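Ferritin heavy chain (Trichoplusia ni, PDB 1Z6O) oxidises ferrous iron as the heavy chain of a secreted insect ferritin, a 24-subunit shell of heavy and light chains that stores it as ferric mineral. Local coordinates at residues M[15-20]-M[81-86]; M[27-32]-M[73-78]; M[35-40]-M[92-97]; M[40-45]-M[58-63]; M[52-57]-M[182-187]. One frame throughout, in Å; residues are numbered along the deposited sequence.

Interaction 1: M[15-20]-M[81-86]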
# COMPACT_ATOMS: atom_id res chain seq x y z
N ILE M 15 49.64 30.09 0.71
CA ILE M 15 49.99 29.54 2.04
C ILE M 15 50.41 30.72 2.89
O ILE M 15 51.52 31.21 2.75
CB ILE M 15 51.14 28.51 1.90
CG1 ILE M 15 50.72 27.43 0.89
CG2 ILE M 15 51.49 27.89 3.26
CD1 ILE M 15 51.79 26.36 0.62
N THR M 16 49.54 31.15 3.80
CA THR M 16 49.80 32.38 4.54
C THR M 16 49.89 32.40 6.06
O THR M 16 50.11 33.45 6.63
CB THR M 16 48.73 33.41 4.17
OG1 THR M 16 47.45 32.85 4.48
CG2 THR M 16 48.76 33.72 2.66
N MET M 17 49.70 31.27 6.73
CA MET M 17 49.76 31.31 8.18
C MET M 17 51.14 31.76 8.67
O MET M 17 52.15 31.43 8.06
CB MET M 17 49.45 29.94 8.79
CG MET M 17 47.97 29.56 8.71
SD MET M 17 47.63 28.04 9.64
CE MET M 17 47.99 28.60 11.32
N HIS M 18 51.16 32.53 9.75
CA HIS M 18 52.44 32.97 10.30
C HIS M 18 52.86 32.08 11.45
O HIS M 18 52.04 31.36 12.05
CB HIS M 18 52.38 34.45 10.70
CG HIS M 18 52.59 35.37 9.55
ND1 HIS M 18 51.90 35.24 8.36
CD2 HIS M 18 53.44 36.41 9.37
CE1 HIS M 18 52.32 36.16 7.50
NE2 HIS M 18 53.26 36.88 8.09
N ARG M 19 54.15 32.13 11.77
CA ARG M 19 54.74 31.27 12.79
C ARG M 19 54.16 31.25 14.19
O ARG M 19 53.95 30.18 14.76
CB ARG M 19 56.25 31.55 12.86
CG ARG M 19 56.97 30.82 13.99
CD ARG M 19 58.49 30.78 13.76
NE ARG M 19 58.85 29.67 12.87
CZ ARG M 19 58.96 28.40 13.26
NH1 ARG M 19 58.74 28.06 14.53
NH2 ARG M 19 59.27 27.46 12.37
N SER M 20 53.92 32.41 14.77
CA SER M 20 53.41 32.43 16.13
C SER M 20 52.04 31.72 16.21
O SER M 20 51.77 30.92 17.10
CB SER M 20 53.31 33.87 16.63
OG SER M 20 52.68 33.90 17.90
N ARG M 81 45.18 24.95 5.11
CA ARG M 81 45.95 26.19 4.89
C ARG M 81 47.30 25.95 4.20
O ARG M 81 48.05 26.90 3.95
CB ARG M 81 46.14 26.94 6.22
CG ARG M 81 44.82 27.53 6.79
CD ARG M 81 44.27 28.67 5.90
NE ARG M 81 45.14 29.85 5.94
CZ ARG M 81 45.13 30.78 6.89
NH1 ARG M 81 44.27 30.70 7.91
NH2 ARG M 81 45.99 31.80 6.84
N GLY M 82 47.62 24.69 3.91
CA GLY M 82 48.87 24.41 3.21
C GLY M 82 50.03 24.02 4.11
O GLY M 82 51.17 23.93 3.65
N GLU M 83 49.74 23.79 5.39
CA GLU M 83 50.79 23.43 6.34
C GLU M 83 50.95 21.91 6.46
O GLU M 83 50.27 21.14 5.78
CB GLU M 83 50.47 24.00 7.72
CG GLU M 83 50.35 25.54 7.75
CD GLU M 83 51.68 26.23 7.43
OE1 GLU M 83 52.75 25.61 7.62
OE2 GLU M 83 51.67 27.41 7.00
N LEU M 84 51.87 21.51 7.34
CA LEU M 84 52.16 20.11 7.61
C LEU M 84 52.67 19.30 6.42
O LEU M 84 52.34 18.13 6.26
CB LEU M 84 50.94 19.42 8.26
CG LEU M 84 50.50 20.07 9.59
CD1 LEU M 84 49.32 19.31 10.19
CD2 LEU M 84 51.69 20.08 10.57
N THR M 85 53.48 19.94 5.58
CA THR M 85 54.12 19.24 4.48
C THR M 85 55.38 18.60 5.09
O THR M 85 56.06 17.79 4.46
CB THR M 85 54.52 20.19 3.35
OG1 THR M 85 55.19 21.33 3.90
CG2 THR M 85 53.26 20.64 2.59
N ASN M 86 55.68 18.98 6.33
CA ASN M 86 56.78 18.41 7.12
C ASN M 86 56.47 18.72 8.60
O ASN M 86 55.47 19.37 8.89
CB ASN M 86 58.14 18.97 6.72
CG ASN M 86 58.18 20.47 6.72
OD1 ASN M 86 57.90 21.12 5.70
ND2 ASN M 86 58.52 21.05 7.86
O HOH W 1 46.95 29.50 3.76
O HOH W 2 49.46 28.49 5.96
O HOH W 3 52.98 29.53 6.27
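Helix 54-80 of the ferritin four-helix bundle closes in a Schellman motif, and the loop leading into helix 19-47 lies across this end. Arg-81 comes first, its side chain bent at chi2 and chi3 so that the guanidinium doubles back to the N-terminal segment. Arg-81 NH2 donates to Thr-16 OG1 at 3.0 Å, with the acceptor near the guanidinium plane and the N-H...O angle at 151°. Met-17 CG lies over the centre of one guanidinium face, 3.5 Å from Arg-81 NH2. The stronger partner is elsewhere: NH1 pairs with Asp-138, while Tyr-154 of a second heavy chain makes a cation-pi contact. NE donates to water 1, which also accepts from Thr-16 N. Gly-82 follows with a positive phi of 96°, the turn that ends the helix, and Ile-15 packs across it: CG2 lies 3.6 Å from Arg-81 O and CD1 approaches Gly-82 O. Glu-83, bent at chi2 (-65°), brings OE2 back beside Met-17 CB and Ile-15 CG2. Its polar links to the segment run through water, since water 2 accepts from Met-17 N and sits 2.7 Å from Glu-83 OE2, while water 3 donates to Met-17 O and, at 2.6 Å, to Glu-83 OE2.

Interaction 2: M[27-32]-M[73-78]. With FE (Fe (III) ion), chain B.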
# COMPACT_ATOMS: atom_id res chain seq x y z
N GLN M 27 50.63 23.56 19.54
CA GLN M 27 50.58 23.32 20.98
C GLN M 27 49.15 22.93 21.39
O GLN M 27 48.95 22.08 22.26
CB GLN M 27 51.03 24.57 21.74
CG GLN M 27 51.06 24.40 23.24
CD GLN M 27 51.80 25.54 23.94
OE1 GLN M 27 52.95 25.84 23.60
NE2 GLN M 27 51.14 26.17 24.91
N GLN M 28 48.16 23.56 20.78
CA GLN M 28 46.76 23.24 21.11
C GLN M 28 46.44 21.79 20.71
O GLN M 28 45.70 21.10 21.41
CB GLN M 28 45.80 24.20 20.38
CG GLN M 28 44.34 24.07 20.86
CD GLN M 28 44.21 24.41 22.33
OE1 GLN M 28 44.83 25.35 22.81
NE2 GLN M 28 43.39 23.64 23.06
N ILE M 29 46.98 21.34 19.58
CA ILE M 29 46.74 19.97 19.13
C ILE M 29 47.25 18.99 20.19
O ILE M 29 46.55 18.02 20.54
CB ILE M 29 47.42 19.74 17.76
CG1 ILE M 29 46.60 20.46 16.68
CG2 ILE M 29 47.52 18.23 17.44
CD1 ILE M 29 47.35 20.68 15.33
N GLN M 30 48.44 19.23 20.73
CA GLN M 30 48.97 18.35 21.77
C GLN M 30 48.09 18.42 23.02
O GLN M 30 47.87 17.42 23.70
CB GLN M 30 50.43 18.72 22.13
CG GLN M 30 50.99 17.94 23.34
CD GLN M 30 51.03 16.43 23.10
OE1 GLN M 30 51.56 15.97 22.09
NE2 GLN M 30 50.48 15.65 24.03
N MET M 31 47.60 19.61 23.33
CA MET M 31 46.74 19.76 24.50
C MET M 31 45.43 18.95 24.36
O MET M 31 44.98 18.33 25.33
CB MET M 31 46.39 21.23 24.75
CG MET M 31 45.58 21.44 26.02
SD MET M 31 45.25 23.19 26.32
CE MET M 31 45.05 23.17 28.17
N GLU M 32 44.84 18.95 23.17
CA GLU M 32 43.60 18.19 22.95
C GLU M 32 43.89 16.69 23.12
O GLU M 32 43.10 15.96 23.71
CB GLU M 32 43.04 18.43 21.54
CG GLU M 32 42.72 19.89 21.21
CD GLU M 32 41.52 20.46 21.97
OE1 GLU M 32 41.41 21.71 22.02
OE2 GLU M 32 40.69 19.68 22.49
N LYS M 73 40.33 18.01 14.09
CA LYS M 73 39.82 19.20 13.41
C LYS M 73 40.90 20.28 13.28
O LYS M 73 40.97 20.97 12.26
CB LYS M 73 38.62 19.80 14.15
CG LYS M 73 37.34 18.97 14.04
CD LYS M 73 36.20 19.60 14.84
CE LYS M 73 35.86 20.99 14.32
NZ LYS M 73 34.74 21.64 15.07
N LEU M 74 41.73 20.44 14.31
CA LEU M 74 42.80 21.45 14.26
C LEU M 74 43.84 21.04 13.23
O LEU M 74 44.36 21.88 12.49
CB LEU M 74 43.45 21.60 15.64
CG LEU M 74 42.50 22.17 16.72
CD1 LEU M 74 43.19 22.10 18.08
CD2 LEU M 74 42.12 23.62 16.38
N ILE M 75 44.16 19.75 13.19
CA ILE M 75 45.11 19.25 12.20
C ILE M 75 44.56 19.48 10.79
O ILE M 75 45.28 19.93 9.89
CB ILE M 75 45.39 17.73 12.41
CG1 ILE M 75 46.20 17.53 13.70
CG2 ILE M 75 46.13 17.14 11.19
CD1 ILE M 75 46.27 16.07 14.17
N GLU M 76 43.27 19.18 10.58
CA GLU M 76 42.67 19.39 9.26
C GLU M 76 42.71 20.86 8.86
O GLU M 76 42.86 21.19 7.68
CB GLU M 76 41.21 18.92 9.23
CG GLU M 76 41.04 17.40 9.35
CD GLU M 76 41.40 16.66 8.08
OE1 GLU M 76 41.68 15.44 8.16
OE2 GLU M 76 41.40 17.28 6.99
N TYR M 77 42.56 21.76 9.83
CA TYR M 77 42.60 23.19 9.51
C TYR M 77 44.01 23.54 8.98
O TYR M 77 44.15 24.21 7.96
CB TYR M 77 42.28 24.04 10.75
CG TYR M 77 42.15 25.51 10.39
CD1 TYR M 77 40.91 26.05 10.06
CD2 TYR M 77 43.29 26.31 10.25
CE1 TYR M 77 40.80 27.36 9.58
CE2 TYR M 77 43.19 27.62 9.76
CZ TYR M 77 41.94 28.13 9.42
OH TYR M 77 41.84 29.39 8.87
N LEU M 78 45.04 23.10 9.69
CA LEU M 78 46.41 23.39 9.24
C LEU M 78 46.65 22.83 7.82
O LEU M 78 47.26 23.48 6.98
CB LEU M 78 47.44 22.78 10.21
CG LEU M 78 47.46 23.39 11.63
CD1 LEU M 78 48.55 22.72 12.46
CD2 LEU M 78 47.71 24.90 11.56
FE FE B . 38.82 19.85 23.08
O HOH W 4 37.84 20.45 24.78
O HOH W 5 38.90 21.79 22.41
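The iron site of the heavy chain stands at one edge of this contact between helices 19-47 and 54-80, whose short segments run nearly antiparallel (157°) with axes 9.9 Å apart. Glu-32 binds the ferric ion through OE2 at 2.0 Å; Glu-67, His-70, water 4 and water 5 supply the other bonds. Its second oxygen is held from one turn earlier: Gln-28 NE2 donates to Glu-32 OE1 over 3.0 Å in a fairly straight bond (161°), reaching it from above the carboxylate plane. Gln-28 is itself steadied, because its OE1 is hydrogen-bonded to Ser-122 OG on helix 105-132. This second-shell grip probably limits rotation of the metal-bound carboxylate. Beneath the polar layer, Leu-74 CD1 lies 3.6 Å from Gln-28 CG and also touches Glu-32 CG, so the stems of both polar residues rest on one methyl. Ile-29 carries the rest. Ile-29 CG1 slides past Leu-74 CB at 3.5 Å, whereas its CD1 crosses to Ile-75 CG1 and meets Leu-78 CD1 tip to tip at 3.7 Å. Carboxylate and histidine ligands presented from antiparallel helices inside a four-helix bundle are characteristic of the ferroxidase centre of ferritin heavy chains.

Interaction 3: M[35-40]-M[92-97]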
# COMPACT_ATOMS: atom_id res chain seq x y z
N ALA M 35 44.19 15.86 26.70
CA ALA M 35 42.87 15.79 27.32
C ALA M 35 42.20 14.46 26.97
O ALA M 35 41.57 13.85 27.84
CB ALA M 35 41.99 16.97 26.86
N SER M 36 42.34 13.98 25.73
CA SER M 36 41.71 12.70 25.38
C SER M 36 42.27 11.58 26.25
O SER M 36 41.52 10.71 26.68
CB SER M 36 41.88 12.33 23.88
OG SER M 36 43.19 11.84 23.57
N LEU M 37 43.58 11.61 26.51
CA LEU M 37 44.20 10.57 27.33
C LEU M 37 43.75 10.65 28.79
O LEU M 37 43.57 9.62 29.44
CB LEU M 37 45.73 10.67 27.26
CG LEU M 37 46.31 10.66 25.84
CD1 LEU M 37 47.82 10.77 25.88
CD2 LEU M 37 45.89 9.40 25.13
N GLN M 38 43.57 11.86 29.30
CA GLN M 38 43.14 12.00 30.69
C GLN M 38 41.69 11.50 30.83
O GLN M 38 41.33 10.90 31.84
CB GLN M 38 43.27 13.46 31.16
CG GLN M 38 42.86 13.66 32.62
CD GLN M 38 43.72 12.86 33.59
OE1 GLN M 38 44.78 13.30 34.01
NE2 GLN M 38 43.26 11.65 33.93
N TYR M 39 40.85 11.75 29.82
CA TYR M 39 39.46 11.26 29.87
C TYR M 39 39.44 9.74 29.76
O TYR M 39 38.58 9.09 30.36
CB TYR M 39 38.62 11.88 28.74
CG TYR M 39 38.11 13.27 29.07
CD1 TYR M 39 38.26 14.33 28.18
CD2 TYR M 39 37.41 13.50 30.26
CE1 TYR M 39 37.72 15.60 28.46
CE2 TYR M 39 36.87 14.75 30.55
CZ TYR M 39 37.02 15.80 29.65
OH TYR M 39 36.44 17.02 29.94
N LEU M 40 40.35 9.15 28.99
CA LEU M 40 40.39 7.68 28.90
C LEU M 40 40.64 7.10 30.28
O LEU M 40 40.08 6.07 30.64
CB LEU M 40 41.52 7.18 27.98
CG LEU M 40 41.34 7.11 26.47
CD1 LEU M 40 42.61 6.49 25.84
CD2 LEU M 40 40.11 6.27 26.13
N LEU M 92 52.65 15.35 17.93
CA LEU M 92 52.07 14.69 19.10
C LEU M 92 52.96 13.72 19.81
O LEU M 92 53.85 13.12 19.22
CB LEU M 92 50.84 13.88 18.68
CG LEU M 92 49.72 14.62 18.01
CD1 LEU M 92 48.71 13.62 17.47
CD2 LEU M 92 49.10 15.55 19.05
N GLN M 93 52.66 13.54 21.09
CA GLN M 93 53.38 12.60 21.92
C GLN M 93 52.34 12.00 22.87
O GLN M 93 51.61 12.73 23.53
CB GLN M 93 54.48 13.31 22.71
CG GLN M 93 55.37 12.39 23.53
CD GLN M 93 56.02 11.28 22.71
OE1 GLN M 93 56.76 11.56 21.76
NE2 GLN M 93 55.75 10.03 23.07
N VAL M 94 52.23 10.68 22.89
CA VAL M 94 51.30 10.01 23.78
C VAL M 94 52.07 9.67 25.05
O VAL M 94 53.12 9.04 24.99
CB VAL M 94 50.76 8.70 23.15
CG1 VAL M 94 50.02 7.87 24.19
CG2 VAL M 94 49.85 9.03 21.98
N ARG M 95 51.57 10.11 26.20
CA ARG M 95 52.21 9.83 27.49
C ARG M 95 51.13 9.48 28.50
O ARG M 95 49.98 9.90 28.36
CB ARG M 95 52.96 11.06 27.99
CG ARG M 95 54.08 11.51 27.07
CD ARG M 95 54.46 12.95 27.34
NE ARG M 95 55.23 13.51 26.24
CZ ARG M 95 55.49 14.80 26.08
NH1 ARG M 95 55.04 15.68 26.97
NH2 ARG M 95 56.20 15.22 25.04
N PRO M 96 51.48 8.72 29.54
CA PRO M 96 50.49 8.36 30.55
C PRO M 96 49.92 9.63 31.18
O PRO M 96 50.64 10.59 31.41
CB PRO M 96 51.30 7.54 31.57
CG PRO M 96 52.42 6.96 30.73
CD PRO M 96 52.80 8.13 29.85
N PRO M 97 48.61 9.65 31.46
CA PRO M 97 48.04 10.85 32.07
C PRO M 97 48.51 10.99 33.52
O PRO M 97 48.89 10.02 34.16
CB PRO M 97 46.53 10.62 31.97
CG PRO M 97 46.41 9.14 32.01
CD PRO M 97 47.56 8.66 31.14
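In the ferritin bundle a long connection joins helix 54-80 to helix 105-132 and runs along the outside of helix 19-47; here residues 92-97 of that crossing lie on residues 35-40. No hydrogen bond spans the two segments, and van der Waals contact does the work. On the apolar side, Leu-37 has CG anti to its carbonyl carbon (chi1 -54°) and points its CD1 methyl at the extended loop, where Val-94 CG1 stands 4.0 Å from it. Leu-49 of a light chain also packs on Leu-37, and Tyr-53 of that chain on Val-94, so the seam continues into the heavy-light interface. Apolar-to-polar contacts form the second group. The same Leu-37 CD1 comes within 3.4 Å of Arg-95 O, while the Arg-95 side chain leads away and is poorly ordered. Gln-38, with CG anti to the backbone N and a bend at chi2 (61°), brings its amide obliquely across Pro-97 CB, which lies 3.8 Å from OE1 and about as far from CD and NE2. A hydrogen bond from Gln-38 NE2 to Arg-99 O, just beyond the loop segment, helps to hold that amide. At the helix backbone, Pro-97 CG rests 3.9 Å from Leu-37 O.

Interaction 4: M[40-45]-M[58-63]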
# COMPACT_ATOMS: atom_id res chain seq x y z
N LEU M 40 40.35 9.15 28.99
CA LEU M 40 40.39 7.68 28.90
C LEU M 40 40.64 7.10 30.28
O LEU M 40 40.08 6.07 30.64
CB LEU M 40 41.52 7.18 27.98
CG LEU M 40 41.34 7.11 26.47
CD1 LEU M 40 42.61 6.49 25.84
CD2 LEU M 40 40.11 6.27 26.13
N ALA M 41 41.52 7.74 31.05
CA ALA M 41 41.83 7.25 32.39
C ALA M 41 40.61 7.37 33.31
O ALA M 41 40.41 6.54 34.19
CB ALA M 41 43.03 8.02 32.98
N MET M 42 39.79 8.41 33.12
CA MET M 42 38.58 8.55 33.93
C MET M 42 37.61 7.44 33.55
O MET M 42 36.98 6.83 34.41
CB MET M 42 37.90 9.90 33.70
CG MET M 42 38.68 11.08 34.25
SD MET M 42 37.66 12.60 34.13
CE MET M 42 38.79 13.82 34.85
N GLY M 43 37.47 7.18 32.25
CA GLY M 43 36.58 6.11 31.82
C GLY M 43 37.02 4.78 32.42
O GLY M 43 36.21 3.98 32.89
N ALA M 44 38.33 4.53 32.40
CA ALA M 44 38.88 3.29 32.96
C ALA M 44 38.58 3.18 34.46
O ALA M 44 38.22 2.11 34.95
CB ALA M 44 40.41 3.26 32.74
N HIS M 45 38.73 4.28 35.19
CA HIS M 45 38.48 4.26 36.63
C HIS M 45 37.03 3.89 36.96
O HIS M 45 36.77 3.03 37.80
CB HIS M 45 38.79 5.63 37.25
CG HIS M 45 38.40 5.74 38.69
ND1 HIS M 45 39.18 5.25 39.72
CD2 HIS M 45 37.28 6.23 39.27
CE1 HIS M 45 38.56 5.45 40.87
NE2 HIS M 45 37.40 6.03 40.63
N GLN M 58 30.92 5.78 30.62
CA GLN M 58 30.53 6.10 29.25
C GLN M 58 30.67 7.60 28.97
O GLN M 58 31.09 8.00 27.88
CB GLN M 58 29.07 5.67 29.01
CG GLN M 58 28.55 5.89 27.59
CD GLN M 58 27.03 5.69 27.50
OE1 GLN M 58 26.25 6.59 27.83
NE2 GLN M 58 26.61 4.51 27.07
N LEU M 59 30.30 8.43 29.95
CA LEU M 59 30.42 9.88 29.81
C LEU M 59 31.87 10.25 29.48
O LEU M 59 32.13 11.05 28.58
CB LEU M 59 30.02 10.59 31.11
CG LEU M 59 30.15 12.12 31.14
CD1 LEU M 59 29.06 12.74 30.26
CD2 LEU M 59 30.00 12.64 32.59
N PHE M 60 32.81 9.67 30.22
CA PHE M 60 34.21 10.02 30.01
C PHE M 60 34.86 9.35 28.80
O PHE M 60 35.74 9.94 28.19
CB PHE M 60 34.99 9.79 31.31
CG PHE M 60 34.55 10.70 32.43
CD1 PHE M 60 34.44 12.08 32.22
CD2 PHE M 60 34.22 10.20 33.69
CE1 PHE M 60 34.01 12.94 33.24
CE2 PHE M 60 33.79 11.04 34.71
CZ PHE M 60 33.68 12.42 34.49
N PHE M 61 34.44 8.14 28.44
CA PHE M 61 34.98 7.53 27.22
C PHE M 61 34.47 8.38 26.03
O PHE M 61 35.20 8.60 25.07
CB PHE M 61 34.52 6.07 27.05
CG PHE M 61 35.31 5.08 27.88
CD1 PHE M 61 34.66 4.11 28.63
CD2 PHE M 61 36.71 5.12 27.89
CE1 PHE M 61 35.40 3.17 29.38
CE2 PHE M 61 37.45 4.19 28.64
CZ PHE M 61 36.78 3.21 29.39
N ASP M 62 33.22 8.84 26.10
CA ASP M 62 32.68 9.69 25.02
C ASP M 62 33.49 10.98 24.95
O ASP M 62 33.81 11.46 23.86
CB ASP M 62 31.20 10.06 25.26
CG ASP M 62 30.24 8.89 25.04
OD1 ASP M 62 30.67 7.85 24.50
OD2 ASP M 62 29.05 9.02 25.40
N ALA M 63 33.81 11.55 26.11
CA ALA M 63 34.60 12.79 26.14
C ALA M 63 36.00 12.56 25.56
O ALA M 63 36.54 13.44 24.88
CB ALA M 63 34.73 13.32 27.59
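Leu-40 O is gripped by one hydrogen bond, the helical one from Ala-44 N at 2.9 Å, and Phe-61 CE2 of the facing helix leans on it obliquely at 3.8 Å. The helices approach very closely here: the axes of segments 40-45 and 58-63 come within 7.5 Å, running antiparallel at 159°. Gly-43 makes this possible, since its backbone can meet an aromatic ring directly. Phe-61, with CG anti to the carbonyl carbon (chi1 -81°), lays one ring face over this glycine. Gly-43 CA stands 3.8 Å from the Phe-61 centroid, 11° off the ring normal, a CH-pi contact. Phe-61 CZ lies 3.4 Å from Gly-43 C, and Leu-40 CD2 touches Phe-61 CD2. The neighbouring Phe-60 ring receives Met-42, whose chain is extended beyond CG and places SD over the middle of the ring, 3.8 Å from the Phe-60 centroid, a Met-aromatic contact. Beyond, Met-115 of helix 105-132 touches Met-42, and Lys-92 of a light chain packs on Phe-61. Two antiparallel helices joined by a short turn and packed through Gly-43 against Phe-61 form the first hairpin of the ferritin four-helix bundle.

Interaction 5: M[52-57]-M[182-187]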
# COMPACT_ATOMS: atom_id res chain seq x y z
N ASN M 52 32.25 0.70 39.71
CA ASN M 52 31.01 0.36 39.03
C ASN M 52 30.02 1.50 38.75
O ASN M 52 28.87 1.44 39.19
CB ASN M 52 30.31 -0.77 39.82
CG ASN M 52 29.28 -1.52 39.00
OD1 ASN M 52 29.56 -1.91 37.86
ND2 ASN M 52 28.09 -1.74 39.56
N ARG M 53 30.46 2.51 38.01
CA ARG M 53 29.59 3.63 37.64
C ARG M 53 29.65 3.67 36.11
O ARG M 53 30.36 4.49 35.52
CB ARG M 53 30.13 4.93 38.25
CG ARG M 53 30.08 4.95 39.79
CD ARG M 53 28.63 4.90 40.28
NE ARG M 53 28.53 5.02 41.74
CZ ARG M 53 27.89 4.16 42.53
NH1 ARG M 53 27.30 3.09 42.00
NH2 ARG M 53 27.83 4.36 43.84
N PRO M 54 28.90 2.78 35.44
CA PRO M 54 28.89 2.72 33.97
C PRO M 54 28.44 4.00 33.28
O PRO M 54 28.86 4.28 32.15
CB PRO M 54 27.98 1.52 33.67
CG PRO M 54 27.03 1.51 34.86
CD PRO M 54 27.97 1.79 36.02
N GLY M 55 27.59 4.78 33.95
CA GLY M 55 27.13 6.03 33.37
C GLY M 55 28.31 7.00 33.28
O GLY M 55 28.53 7.63 32.24
N PHE M 56 29.06 7.12 34.37
CA PHE M 56 30.24 8.00 34.36
C PHE M 56 31.30 7.45 33.40
O PHE M 56 31.95 8.22 32.71
CB PHE M 56 30.85 8.11 35.76
CG PHE M 56 30.16 9.10 36.65
CD1 PHE M 56 29.18 8.69 37.55
CD2 PHE M 56 30.47 10.46 36.56
CE1 PHE M 56 28.52 9.63 38.36
CE2 PHE M 56 29.82 11.40 37.37
CZ PHE M 56 28.85 10.98 38.27
N ALA M 57 31.48 6.13 33.38
CA ALA M 57 32.48 5.56 32.47
C ALA M 57 32.17 5.94 31.03
O ALA M 57 33.06 6.39 30.30
CB ALA M 57 32.51 4.02 32.61
N PHE M 182 22.19 9.12 40.03
CA PHE M 182 22.74 10.08 39.07
C PHE M 182 23.45 9.34 37.93
O PHE M 182 23.32 9.69 36.75
CB PHE M 182 23.73 11.00 39.80
CG PHE M 182 24.22 12.16 38.96
CD1 PHE M 182 23.54 13.38 38.98
CD2 PHE M 182 25.35 12.03 38.17
CE1 PHE M 182 24.00 14.47 38.22
CE2 PHE M 182 25.83 13.11 37.40
CZ PHE M 182 25.15 14.33 37.43
N ASP M 183 24.20 8.31 38.29
CA ASP M 183 24.94 7.49 37.33
C ASP M 183 23.99 6.83 36.33
O ASP M 183 24.25 6.82 35.12
CB ASP M 183 25.74 6.40 38.06
CG ASP M 183 26.52 5.49 37.11
OD1 ASP M 183 27.50 5.98 36.50
OD2 ASP M 183 26.16 4.30 36.96
N LYS M 184 22.87 6.28 36.81
CA LYS M 184 21.94 5.64 35.89
C LYS M 184 21.25 6.69 35.01
O LYS M 184 20.94 6.41 33.85
CB LYS M 184 20.92 4.79 36.66
CG LYS M 184 21.59 3.70 37.50
CD LYS M 184 22.63 2.92 36.69
CE LYS M 184 23.52 2.04 37.57
NZ LYS M 184 24.36 2.85 38.50
N LYS M 185 21.01 7.88 35.55
CA LYS M 185 20.41 8.95 34.74
C LYS M 185 21.36 9.30 33.58
O LYS M 185 20.91 9.67 32.50
CB LYS M 185 20.18 10.22 35.58
CG LYS M 185 19.13 10.09 36.66
CD LYS M 185 17.75 10.19 36.09
CE LYS M 185 16.71 10.31 37.20
NZ LYS M 185 15.37 10.57 36.57
N LEU M 186 22.67 9.20 33.80
CA LEU M 186 23.62 9.49 32.71
C LEU M 186 23.41 8.48 31.57
O LEU M 186 23.71 8.78 30.42
CB LEU M 186 25.08 9.41 33.18
CG LEU M 186 25.52 10.52 34.15
CD1 LEU M 186 26.93 10.21 34.67
CD2 LEU M 186 25.49 11.88 33.44
N LEU M 187 22.90 7.30 31.90
CA LEU M 187 22.64 6.27 30.89
C LEU M 187 21.21 6.39 30.35
O LEU M 187 20.79 5.58 29.53
CB LEU M 187 22.80 4.87 31.49
CG LEU M 187 24.20 4.47 31.95
CD1 LEU M 187 24.12 3.15 32.70
CD2 LEU M 187 25.12 4.35 30.73
O HOH W 6 26.15 0.96 39.55
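Asp-183 has CG anti to its backbone N (chi1 179°), which sends the carboxylate out of helix 175-186 and onto the first turn of helix 54-80, just past the N-cap residue Arg-53. Phe-56, with CG anti to the carbonyl carbon (chi1 -82°), turns its ring to helix 175-186. Asp-183 OD1 takes a firm bond from Phe-56 N at 2.9 Å, nearly along the C-O axis, and weak ones run from Gly-55 N to both carboxylate oxygens. Asp-183 OD2 uses its anti lone pair for a salt bridge with Lys-184 NZ at 2.8 Å; with the helix start this probably stabilises the anionic form. Water 6 links Lys-184 NZ to Asn-52 O. Gly-55 CA makes a C-H...O contact with Asp-183 O and packs on Leu-187 CG at 3.6 Å. Leu-186 CD1 lies almost directly above the Phe-56 ring, 3.8 Å from its centroid, while Phe-182 meets that ring at CZ with little overlap (planes at 26°). Outside, Arg-53 NE is paired with Glu-179 and its NH1 with Asp-184 of a light chain. Through backbone N-H groups of a first helical turn, this aspartate fastens C-terminal helix 175-186 to the ferritin four-helix bundle.

The five contacts follow one another along the bundle, from interaction 1 at one end to interaction 5 at the other, their centres about 43 Å apart. Interaction 2 carries the iron through Glu-32, and it touches interaction 1 where Met-17 SD packs 3.7 Å from Leu-78 CD2. Gln-30 OE1 and Gln-93 N, 2.9 Å apart in a probable hydrogen bond, tie interaction 2 to the loop of interaction 3. Interactions 3 and 4 share Leu-40, and Gly-43 O meets Ala-57 CB at the junction of 4 with 5. At nearest atoms, the side chain of Gln-38 stays about 11 Å from the iron and that of Phe-60 about 13 Å.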